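Local coordinates for DUF3194 domain-containing protein (Thermococcus onnurineus, PDB 3UEB), which is of unknown function, belonging to the UPF0440 family and forming a two-chain assembly with an alpha-and-beta fold, at residues A[53-58]-A[63-68]; A[35-40]-A[85-90]; A[27-32]-A[92-97]. All blocks are in the same frame, centred on the assembly; numbering follows the deposited sequence.

Overall arrangement
The three contacts nest along the chain: contact 3 (27-32 with 92-97) encloses contact 2 (35-40 with 85-90), which encloses the hairpin of contact 1 (53-58 with 63-68). Contacts 2 and 3, with centres about 11 Å apart, join the same two helices, 20-41 and 80-104. Contact 1 lies in the antiparallel sheet, its centre about 12 Å from that of contact 3 and about 17 Å from that of contact 2. It touches contact 3 directly, where Met54 packs on Glu28 and Gln31 and Leu64 on Gly27. There helix 20-41 packs on the sheet, whereas helix 80-104 reaches strand 6-14 through Val88 and Tyr92. All three contacts reach the second subunit, and strand 49-56 continues the sheet into it.

Contact 1 (A[53-58]-A[63-68]); sequences TMRINR and DLEIEV
Arg58 and Asp63 lie side by side at the turn end of this strand pair. The arginine's CB and CG each pass 3.4 Å from Asp63 OD2, and CD follows slightly farther off. A bend at chi3 (-69°) then turns the guanidinium back along the carboxylate, so that NE reaches Asp63 OD2 at 2.9 Å and NH2 reaches Asp63 OD1 at 2.9 Å. This is a side-on, two-nitrogen salt bridge, in which both oxygens are met from above the carboxylate plane and the two flat groups stand 40° apart. NH1 goes on to the carbonyl of Leu18, while Asp63 OD1 also accepts from the backbone of Leu15. With an alanine here both of these bonds to Asp63 are gone, which would probably leave its carboxylate without a charge partner, held mainly by the Leu15 amide.

The strands form a beta hairpin. Thr53 with Glu67 and Arg55 with Glu65 are hydrogen-bonded antiparallel pairs, and Asn57 N extends the ladder to Asp63 O. On the face turned to the helices, the non-hydrogen-bonded pairs bring Met54 CB to 3.7 Å from Ile66 CD1 and Ile56 CD1 to 3.6 Å from Leu64 CD1. Across the other face, Arg55 and Glu65 run alongside each other, planes 75° apart, with a weak bond of 3.4 Å from Arg55 NH2 to Glu65 OE2; Arg55 NE instead pairs with Asp49 of the second subunit. Thr53 OG1 bonds a water held also by Glu67 O, and the Thr53 OG1 of the second subunit, whose strand continues the sheet.

Contact 2 (A[35-40]-A[85-90]); sequences IDYVFD and DEAVER
Tyr37 turns its ring toward Glu86, Ala87 and Arg90 because its CG stands opposite the backbone nitrogen (chi1 -157°), while Arg90, bent at both chi2 and chi3, folds its guanidinium back to the ring. Ala87 lies over one ring face: its CA sits 4.0 Å from the Tyr37 ring centroid and 27° off the normal, a CH-pi contact, and its CB reaches Tyr37 CD2 at 3.7 Å. The edge of the Tyr37 ring, at CE1, meets the face of the Arg90 guanidinium, CE1 3.6 Å from Arg90 CZ, with the planes 81° apart. At the far end of the ring the hydroxyl donates a rather long bond, 3.2 Å from Tyr37 OH to Glu86 OE1, using the anti lone pair of that oxygen, while Glu86 CB leans on the same end of the ring.

One tyrosine thus fills the join of two helices whose segments run well off antiparallel. His41, later on helix 20-41, stacks on the Tyr37 ring. Toward the sheet, Ile35, Val38 and Phe39 pack on strand 49-56 and Val88 on Arg9 and Ile11 of strand 6-14, while Ile35 also meets Met54 of the second subunit.

Contact 3 (A[27-32]-A[92-97]); sequences GELAQE and YEIVER
Ala30 and Val95 mark the nearest backbone approach of two helix segments that run antiparallel, their axes 9.3 Å apart at 154° and the CA atoms of Ala30 and Val95 6.4 Å apart. The contact is wholly apolar and small, carried by two pairs of side chains.

In the first pair, Leu29 reaches across with its CG anti to the backbone nitrogen (chi1 -179°), which sends its branched end toward the other helix. There it meets a single methyl, Ile94 CG2, with its branch carbon and both methyls. Leu29 CD1 lies 3.8 Å from Ile94 CG2, with CG and CD2 of the leucine close behind. Leu29 CD2 also lies beside the backbone of the opposite helix, 4.1 Å from Ile94 O. The Ile94 methyl is therefore set against the fork of the leucine.

The second pair is methyl against methyl: Ala30 CB faces Val95 CG2 at 4.0 Å. The alanine puts only a methyl between the helices here, consistent with the close approach of the two backbones, and both residues are buried. Ile94 and Leu29 lie at a more open margin, partly exposed. On the side of segment 92-97 turned from helix 20-41, Arg97 NH2 forms a salt bridge with Glu93 OE1, one turn earlier, at 2.6 Å.

Helix 20-41 presses its other flank on the sheet and the second subunit: Glu28 and Gln31 pack on Met54 of strand 49-56, Gln31 NE2 bonds to Val52 O, and Gln31 OE1 accepts from Gln31 of the second subunit. Helix 80-104 reaches the same sheet at the strand on its other border, where Tyr92 packs on Ile11 and Ile13 of strand 6-14, while Val95 also touches Ile26 of helix 20-41.

Contact 1 (A[53-58]-A[63-68])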
loop_
_atom_site.group_PDB
_atom_site.type_symbol
_atom_site.label_atom_id
_atom_site.label_comp_id
_atom_site.label_asym_id
_atom_site.label_seq_id
_atom_site.Cartn_x
_atom_site.Cartn_y
_atom_site.Cartn_z
ATOM N N THR A 53 3.039 -4.229 -0.509
ATOM C CA THR A 53 1.698 -4.723 -0.272
ATOM C C THR A 53 1.336 -4.798 1.198
ATOM O O THR A 53 2.162 -5.174 2.021
ATOM C CB THR A 53 1.555 -6.150 -0.830
ATOM O OG1 THR A 53 1.946 -6.168 -2.207
ATOM C CG2 THR A 53 0.116 -6.641 -0.698
ATOM N N MET A 54 0.103 -4.429 1.526
ATOM C CA MET A 54 -0.375 -4.566 2.894
ATOM C C MET A 54 -1.603 -5.462 2.779
ATOM O O MET A 54 -2.455 -5.262 1.903
ATOM C CB MET A 54 -0.748 -3.219 3.534
ATOM C CG MET A 54 -2.130 -2.668 3.192
ATOM S SD MET A 54 -2.543 -1.246 4.218
ATOM C CE MET A 54 -1.591 -0.017 3.383
ATOM N N ARG A 55 -1.669 -6.470 3.639
ATOM C CA ARG A 55 -2.788 -7.397 3.647
ATOM C C ARG A 55 -3.384 -7.450 5.051
ATOM O O ARG A 55 -2.695 -7.801 6.007
ATOM C CB ARG A 55 -2.322 -8.799 3.236
ATOM C CG ARG A 55 -3.419 -9.857 3.319
ATOM C CD ARG A 55 -2.875 -11.273 3.144
ATOM N NE ARG A 55 -3.936 -12.278 3.208
ATOM C CZ ARG A 55 -3.729 -13.593 3.271
ATOM N NH1 ARG A 55 -4.761 -14.428 3.321
ATOM N NH2 ARG A 55 -2.491 -14.075 3.289
ATOM N N ILE A 56 -4.656 -7.087 5.178
ATOM C CA ILE A 56 -5.319 -7.119 6.478
ATOM C C ILE A 56 -6.350 -8.243 6.485
ATOM O O ILE A 56 -7.277 -8.265 5.675
ATOM C CB ILE A 56 -6.011 -5.766 6.810
ATOM C CG1 ILE A 56 -4.965 -4.713 7.210
ATOM C CG2 ILE A 56 -6.991 -5.945 7.967
ATOM C CD1 ILE A 56 -4.108 -4.206 6.074
ATOM N N ASN A 57 -6.174 -9.183 7.404
ATOM C CA ASN A 57 -7.076 -10.318 7.509
ATOM C C ASN A 57 -6.941 -10.925 8.904
ATOM O O ASN A 57 -6.165 -11.860 9.115
ATOM C CB ASN A 57 -6.719 -11.361 6.447
ATOM C CG ASN A 57 -7.729 -12.488 6.372
ATOM O OD1 ASN A 57 -8.363 -12.843 7.375
ATOM N ND2 ASN A 57 -7.878 -13.070 5.183
ATOM N N ARG A 58 -7.702 -10.391 9.851
ATOM C CA ARG A 58 -7.658 -10.871 11.226
ATOM C C ARG A 58 -8.134 -12.312 11.428
ATOM O O ARG A 58 -7.662 -13.005 12.323
ATOM C CB ARG A 58 -8.467 -9.934 12.128
ATOM C CG ARG A 58 -8.676 -10.475 13.540
ATOM C CD ARG A 58 -8.818 -9.349 14.556
ATOM N NE ARG A 58 -7.562 -8.626 14.747
ATOM C CZ ARG A 58 -7.443 -7.520 15.476
ATOM N NH1 ARG A 58 -8.508 -7.004 16.081
ATOM N NH2 ARG A 58 -6.259 -6.938 15.619
ATOM N N ASP A 63 -2.795 -11.092 11.378
ATOM C CA ASP A 63 -3.513 -9.816 11.316
ATOM C C ASP A 63 -3.057 -9.005 10.122
ATOM O O ASP A 63 -3.847 -8.686 9.229
ATOM C CB ASP A 63 -3.284 -8.964 12.571
ATOM C CG ASP A 63 -4.306 -9.235 13.659
ATOM O OD1 ASP A 63 -4.096 -8.750 14.792
ATOM O OD2 ASP A 63 -5.314 -9.921 13.375
ATOM N N LEU A 64 -1.772 -8.668 10.121
ATOM C CA LEU A 64 -1.203 -7.869 9.062
ATOM C C LEU A 64 -0.031 -8.559 8.397
ATOM O O LEU A 64 0.797 -9.194 9.054
ATOM C CB LEU A 64 -0.758 -6.514 9.625
ATOM C CG LEU A 64 -0.014 -5.549 8.695
ATOM C CD1 LEU A 64 -0.919 -5.105 7.533
ATOM C CD2 LEU A 64 0.432 -4.346 9.505
ATOM N N GLU A 65 0.021 -8.443 7.079
ATOM C CA GLU A 65 1.105 -9.018 6.315
ATOM C C GLU A 65 1.599 -7.924 5.392
ATOM O O GLU A 65 0.809 -7.210 4.776
ATOM C CB GLU A 65 0.638 -10.243 5.523
ATOM C CG GLU A 65 0.152 -11.385 6.420
ATOM C CD GLU A 65 0.144 -12.742 5.727
ATOM O OE1 GLU A 65 -0.176 -13.751 6.396
ATOM O OE2 GLU A 65 0.461 -12.805 4.518
ATOM N N ILE A 66 2.914 -7.765 5.334
ATOM C CA ILE A 66 3.508 -6.743 4.487
ATOM C C ILE A 66 4.482 -7.417 3.548
ATOM O O ILE A 66 5.333 -8.192 3.976
ATOM C CB ILE A 66 4.277 -5.703 5.311
ATOM C CG1 ILE A 66 3.315 -4.914 6.198
ATOM C CG2 ILE A 66 5.056 -4.789 4.385
ATOM C CD1 ILE A 66 2.292 -4.096 5.431
ATOM N N GLU A 67 4.353 -7.123 2.266
ATOM C CA GLU A 67 5.238 -7.718 1.290
ATOM C C GLU A 67 5.973 -6.613 0.552
ATOM O O GLU A 67 5.354 -5.687 0.027
ATOM C CB GLU A 67 4.433 -8.578 0.322
ATOM C CG GLU A 67 5.290 -9.407 -0.608
ATOM C CD GLU A 67 4.526 -10.578 -1.198
ATOM O OE1 GLU A 67 5.105 -11.287 -2.053
ATOM O OE2 GLU A 67 3.352 -10.787 -0.799
ATOM N N VAL A 68 7.298 -6.712 0.526
ATOM C CA VAL A 68 8.122 -5.716 -0.143
ATOM C C VAL A 68 8.889 -6.324 -1.310
ATOM O O VAL A 68 9.453 -7.416 -1.192
ATOM C CB VAL A 68 9.170 -5.097 0.823
ATOM C CG1 VAL A 68 9.798 -3.864 0.186
ATOM C CG2 VAL A 68 8.530 -4.754 2.150
HETATM O O HOH W 1 4.465 -6.028 -2.736
HETATM O O HOH W 2 -5.558 -12.610 13.942
#

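Contact 2 (A[35-40]-A[85-90])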
loop_
_atom_site.group_PDB
_atom_site.type_symbol
_atom_site.label_atom_id
_atom_site.label_comp_id
_atom_site.label_asym_id
_atom_site.label_seq_id
_atom_site.Cartn_x
_atom_site.Cartn_y
_atom_site.Cartn_z
ATOM N N ILE A 35 8.000 2.609 2.055
ATOM C CA ILE A 35 8.073 3.336 0.785
ATOM C C ILE A 35 8.931 4.588 0.975
ATOM O O ILE A 35 9.817 4.886 0.169
ATOM C CB ILE A 35 6.669 3.775 0.294
ATOM C CG1 ILE A 35 5.801 2.549 0.035
ATOM C CG2 ILE A 35 6.785 4.608 -0.984
ATOM C CD1 ILE A 35 4.332 2.885 -0.186
ATOM N N ASP A 36 8.653 5.326 2.042
ATOM C CA ASP A 36 9.412 6.531 2.331
ATOM C C ASP A 36 10.893 6.200 2.435
ATOM O O ASP A 36 11.731 6.875 1.843
ATOM C CB ASP A 36 8.944 7.166 3.648
ATOM C CG ASP A 36 7.587 7.832 3.524
ATOM O OD1 ASP A 36 7.087 7.945 2.384
ATOM O OD2 ASP A 36 7.028 8.248 4.564
ATOM N N TYR A 37 11.209 5.148 3.183
ATOM C CA TYR A 37 12.597 4.763 3.372
ATOM C C TYR A 37 13.313 4.498 2.057
ATOM O O TYR A 37 14.430 4.949 1.860
ATOM C CB TYR A 37 12.707 3.521 4.245
ATOM C CG TYR A 37 14.055 3.405 4.902
ATOM C CD1 TYR A 37 14.295 3.999 6.141
ATOM C CD2 TYR A 37 15.100 2.730 4.280
ATOM C CE1 TYR A 37 15.545 3.918 6.748
ATOM C CE2 TYR A 37 16.356 2.647 4.875
ATOM C CZ TYR A 37 16.568 3.245 6.108
ATOM O OH TYR A 37 17.804 3.178 6.708
ATOM N N VAL A 38 12.675 3.755 1.161
ATOM C CA VAL A 38 13.297 3.452 -0.118
ATOM C C VAL A 38 13.596 4.710 -0.933
ATOM O O VAL A 38 14.702 4.860 -1.449
ATOM C CB VAL A 38 12.427 2.504 -0.951
ATOM C CG1 VAL A 38 12.993 2.373 -2.346
ATOM C CG2 VAL A 38 12.379 1.134 -0.282
ATOM N N PHE A 39 12.627 5.618 -1.028
ATOM C CA PHE A 39 12.826 6.842 -1.801
ATOM C C PHE A 39 13.698 7.891 -1.124
ATOM O O PHE A 39 14.153 8.834 -1.774
ATOM C CB PHE A 39 11.478 7.468 -2.182
ATOM C CG PHE A 39 10.794 6.774 -3.324
ATOM C CD1 PHE A 39 9.728 5.914 -3.099
ATOM C CD2 PHE A 39 11.239 6.966 -4.636
ATOM C CE1 PHE A 39 9.105 5.248 -4.162
ATOM C CE2 PHE A 39 10.627 6.305 -5.707
ATOM C CZ PHE A 39 9.556 5.443 -5.469
ATOM N N ASP A 40 13.923 7.753 0.176
ATOM C CA ASP A 40 14.771 8.710 0.871
ATOM C C ASP A 40 16.221 8.258 0.805
ATOM O O ASP A 40 17.131 9.028 1.112
ATOM C CB ASP A 40 14.365 8.860 2.342
ATOM C CG ASP A 40 13.067 9.628 2.522
ATOM O OD1 ASP A 40 12.794 10.557 1.727
ATOM O OD2 ASP A 40 12.326 9.313 3.474
ATOM N N ASP A 85 16.056 -4.602 4.380
ATOM C CA ASP A 85 16.169 -4.905 5.811
ATOM C C ASP A 85 16.064 -3.653 6.658
ATOM O O ASP A 85 15.341 -3.629 7.649
ATOM C CB ASP A 85 17.493 -5.599 6.131
ATOM C CG ASP A 85 17.551 -7.011 5.599
ATOM O OD1 ASP A 85 16.540 -7.739 5.728
ATOM O OD2 ASP A 85 18.611 -7.398 5.061
ATOM N N GLU A 86 16.803 -2.618 6.271
ATOM C CA GLU A 86 16.776 -1.352 6.990
ATOM C C GLU A 86 15.388 -0.711 6.949
ATOM O O GLU A 86 14.907 -0.192 7.957
ATOM C CB GLU A 86 17.805 -0.395 6.390
ATOM C CG GLU A 86 19.181 -0.517 7.007
ATOM C CD GLU A 86 20.261 0.091 6.138
ATOM O OE1 GLU A 86 20.067 1.219 5.631
ATOM O OE2 GLU A 86 21.309 -0.564 5.967
ATOM N N ALA A 87 14.751 -0.745 5.780
ATOM C CA ALA A 87 13.418 -0.169 5.632
ATOM C C ALA A 87 12.439 -0.851 6.577
ATOM O O ALA A 87 11.640 -0.186 7.234
ATOM C CB ALA A 87 12.932 -0.319 4.194
ATOM N N VAL A 88 12.512 -2.179 6.630
ATOM C CA VAL A 88 11.640 -2.987 7.479
ATOM C C VAL A 88 11.878 -2.720 8.969
ATOM O O VAL A 88 10.929 -2.517 9.726
ATOM C CB VAL A 88 11.832 -4.501 7.172
ATOM C CG1 VAL A 88 11.074 -5.380 8.190
ATOM C CG2 VAL A 88 11.338 -4.791 5.766
ATOM N N GLU A 89 13.138 -2.724 9.393
ATOM C CA GLU A 89 13.445 -2.457 10.797
ATOM C C GLU A 89 12.908 -1.075 11.185
ATOM O O GLU A 89 12.346 -0.901 12.263
ATOM C CB GLU A 89 14.958 -2.537 11.042
ATOM C CG GLU A 89 15.513 -3.965 10.993
ATOM C CD GLU A 89 14.966 -4.859 12.106
ATOM O OE1 GLU A 89 14.541 -5.999 11.804
ATOM O OE2 GLU A 89 14.965 -4.425 13.281
ATOM N N ARG A 90 13.074 -0.096 10.299
ATOM C CA ARG A 90 12.570 1.248 10.569
ATOM C C ARG A 90 11.061 1.179 10.768
ATOM O O ARG A 90 10.518 1.842 11.647
ATOM C CB ARG A 90 12.883 2.195 9.405
ATOM C CG ARG A 90 12.332 3.606 9.593
ATOM C CD ARG A 90 12.899 4.247 10.855
ATOM N NE ARG A 90 14.349 4.396 10.781
ATOM C CZ ARG A 90 14.971 5.327 10.060
ATOM N NH1 ARG A 90 14.266 6.199 9.350
ATOM N NH2 ARG A 90 16.300 5.384 10.045
#

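Contact 3 (A[27-32]-A[92-97])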
loop_
_atom_site.group_PDB
_atom_site.type_symbol
_atom_site.label_atom_id
_atom_site.label_comp_id
_atom_site.label_asym_id
_atom_site.label_seq_id
_atom_site.Cartn_x
_atom_site.Cartn_y
_atom_site.Cartn_z
ATOM N N GLY A 27 -1.264 -0.813 9.222
ATOM C CA GLY A 27 -0.855 -1.408 7.966
ATOM C C GLY A 27 -0.355 -0.304 7.052
ATOM O O GLY A 27 0.672 -0.451 6.387
ATOM N N GLU A 28 -1.082 0.811 7.026
ATOM C CA GLU A 28 -0.704 1.948 6.199
ATOM C C GLU A 28 0.597 2.574 6.704
ATOM O O GLU A 28 1.474 2.925 5.915
ATOM C CB GLU A 28 -1.818 3.000 6.202
ATOM C CG GLU A 28 -3.077 2.584 5.464
ATOM C CD GLU A 28 -4.198 3.609 5.588
ATOM O OE1 GLU A 28 -5.258 3.412 4.960
ATOM O OE2 GLU A 28 -4.023 4.608 6.314
ATOM N N LEU A 29 0.721 2.716 8.019
ATOM C CA LEU A 29 1.927 3.302 8.602
ATOM C C LEU A 29 3.154 2.466 8.227
ATOM O O LEU A 29 4.201 3.000 7.840
ATOM C CB LEU A 29 1.793 3.378 10.126
ATOM C CG LEU A 29 2.968 3.986 10.902
ATOM C CD1 LEU A 29 3.272 5.394 10.377
ATOM C CD2 LEU A 29 2.633 4.037 12.394
ATOM N N ALA A 30 3.005 1.152 8.329
ATOM C CA ALA A 30 4.078 0.215 8.020
ATOM C C ALA A 30 4.510 0.307 6.564
ATOM O O ALA A 30 5.675 0.568 6.268
ATOM C CB ALA A 30 3.621 -1.206 8.332
ATOM N N GLN A 31 3.554 0.094 5.662
ATOM C CA GLN A 31 3.808 0.129 4.228
ATOM C C GLN A 31 4.445 1.429 3.759
ATOM O O GLN A 31 5.416 1.421 3.000
ATOM C CB GLN A 31 2.508 -0.082 3.456
ATOM C CG GLN A 31 2.689 0.002 1.943
ATOM C CD GLN A 31 1.463 0.541 1.242
ATOM O OE1 GLN A 31 0.837 1.485 1.716
ATOM N NE2 GLN A 31 1.128 -0.041 0.095
ATOM N N GLU A 32 3.891 2.545 4.212
ATOM C CA GLU A 32 4.385 3.855 3.820
ATOM C C GLU A 32 5.728 4.199 4.458
ATOM O O GLU A 32 6.512 4.957 3.892
ATOM C CB GLU A 32 3.309 4.905 4.122
ATOM C CG GLU A 32 1.994 4.541 3.421
ATOM C CD GLU A 32 0.848 5.488 3.716
ATOM O OE1 GLU A 32 0.983 6.322 4.639
ATOM O OE2 GLU A 32 -0.194 5.381 3.019
ATOM N N TYR A 92 9.191 -1.400 11.868
ATOM C CA TYR A 92 8.904 -1.958 13.197
ATOM C C TYR A 92 9.032 -0.883 14.281
ATOM O O TYR A 92 8.160 -0.738 15.141
ATOM C CB TYR A 92 9.887 -3.087 13.526
ATOM C CG TYR A 92 9.760 -4.319 12.661
ATOM C CD1 TYR A 92 10.880 -5.078 12.341
ATOM C CD2 TYR A 92 8.524 -4.738 12.180
ATOM C CE1 TYR A 92 10.778 -6.228 11.558
ATOM C CE2 TYR A 92 8.408 -5.890 11.394
ATOM C CZ TYR A 92 9.542 -6.626 11.088
ATOM O OH TYR A 92 9.443 -7.746 10.299
ATOM N N GLU A 93 10.136 -0.142 14.234
ATOM C CA GLU A 93 10.408 0.914 15.202
ATOM C C GLU A 93 9.312 1.968 15.232
ATOM O O GLU A 93 8.892 2.426 16.298
ATOM C CB GLU A 93 11.733 1.605 14.879
ATOM C CG GLU A 93 12.184 2.567 15.962
ATOM C CD GLU A 93 13.206 3.584 15.477
ATOM O OE1 GLU A 93 13.849 4.223 16.341
ATOM O OE2 GLU A 93 13.364 3.754 14.244
ATOM N N ILE A 94 8.856 2.360 14.052
ATOM C CA ILE A 94 7.823 3.374 13.948
ATOM C C ILE A 94 6.481 2.786 14.350
ATOM O O ILE A 94 5.690 3.445 15.031
ATOM C CB ILE A 94 7.791 3.954 12.515
ATOM C CG1 ILE A 94 9.070 4.771 12.291
ATOM C CG2 ILE A 94 6.552 4.808 12.303
ATOM C CD1 ILE A 94 9.329 5.138 10.858
ATOM N N VAL A 95 6.227 1.539 13.966
ATOM C CA VAL A 95 4.969 0.910 14.335
ATOM C C VAL A 95 4.895 0.745 15.858
ATOM O O VAL A 95 3.870 1.050 16.471
ATOM C CB VAL A 95 4.796 -0.473 13.651
ATOM C CG1 VAL A 95 3.628 -1.220 14.276
ATOM C CG2 VAL A 95 4.528 -0.287 12.161
ATOM N N GLU A 96 5.988 0.284 16.463
ATOM C CA GLU A 96 6.024 0.083 17.908
ATOM C C GLU A 96 5.772 1.382 18.665
ATOM O O GLU A 96 5.113 1.373 19.702
ATOM C CB GLU A 96 7.361 -0.531 18.342
ATOM C CG GLU A 96 7.401 -1.015 19.795
ATOM C CD GLU A 96 6.266 -1.975 20.140
ATOM O OE1 GLU A 96 5.808 -2.714 19.240
ATOM O OE2 GLU A 96 5.839 -2.003 21.317
ATOM N N ARG A 97 6.286 2.499 18.155
ATOM C CA ARG A 97 6.062 3.782 18.816
ATOM C C ARG A 97 4.589 4.146 18.756
ATOM O O ARG A 97 4.024 4.677 19.714
ATOM C CB ARG A 97 6.880 4.886 18.155
ATOM C CG ARG A 97 8.363 4.797 18.439
ATOM C CD ARG A 97 9.087 5.977 17.843
ATOM N NE ARG A 97 10.533 5.796 17.888
ATOM C CZ ARG A 97 11.395 6.559 17.226
ATOM N NH1 ARG A 97 10.948 7.558 16.470
ATOM N NH2 ARG A 97 12.698 6.316 17.307
#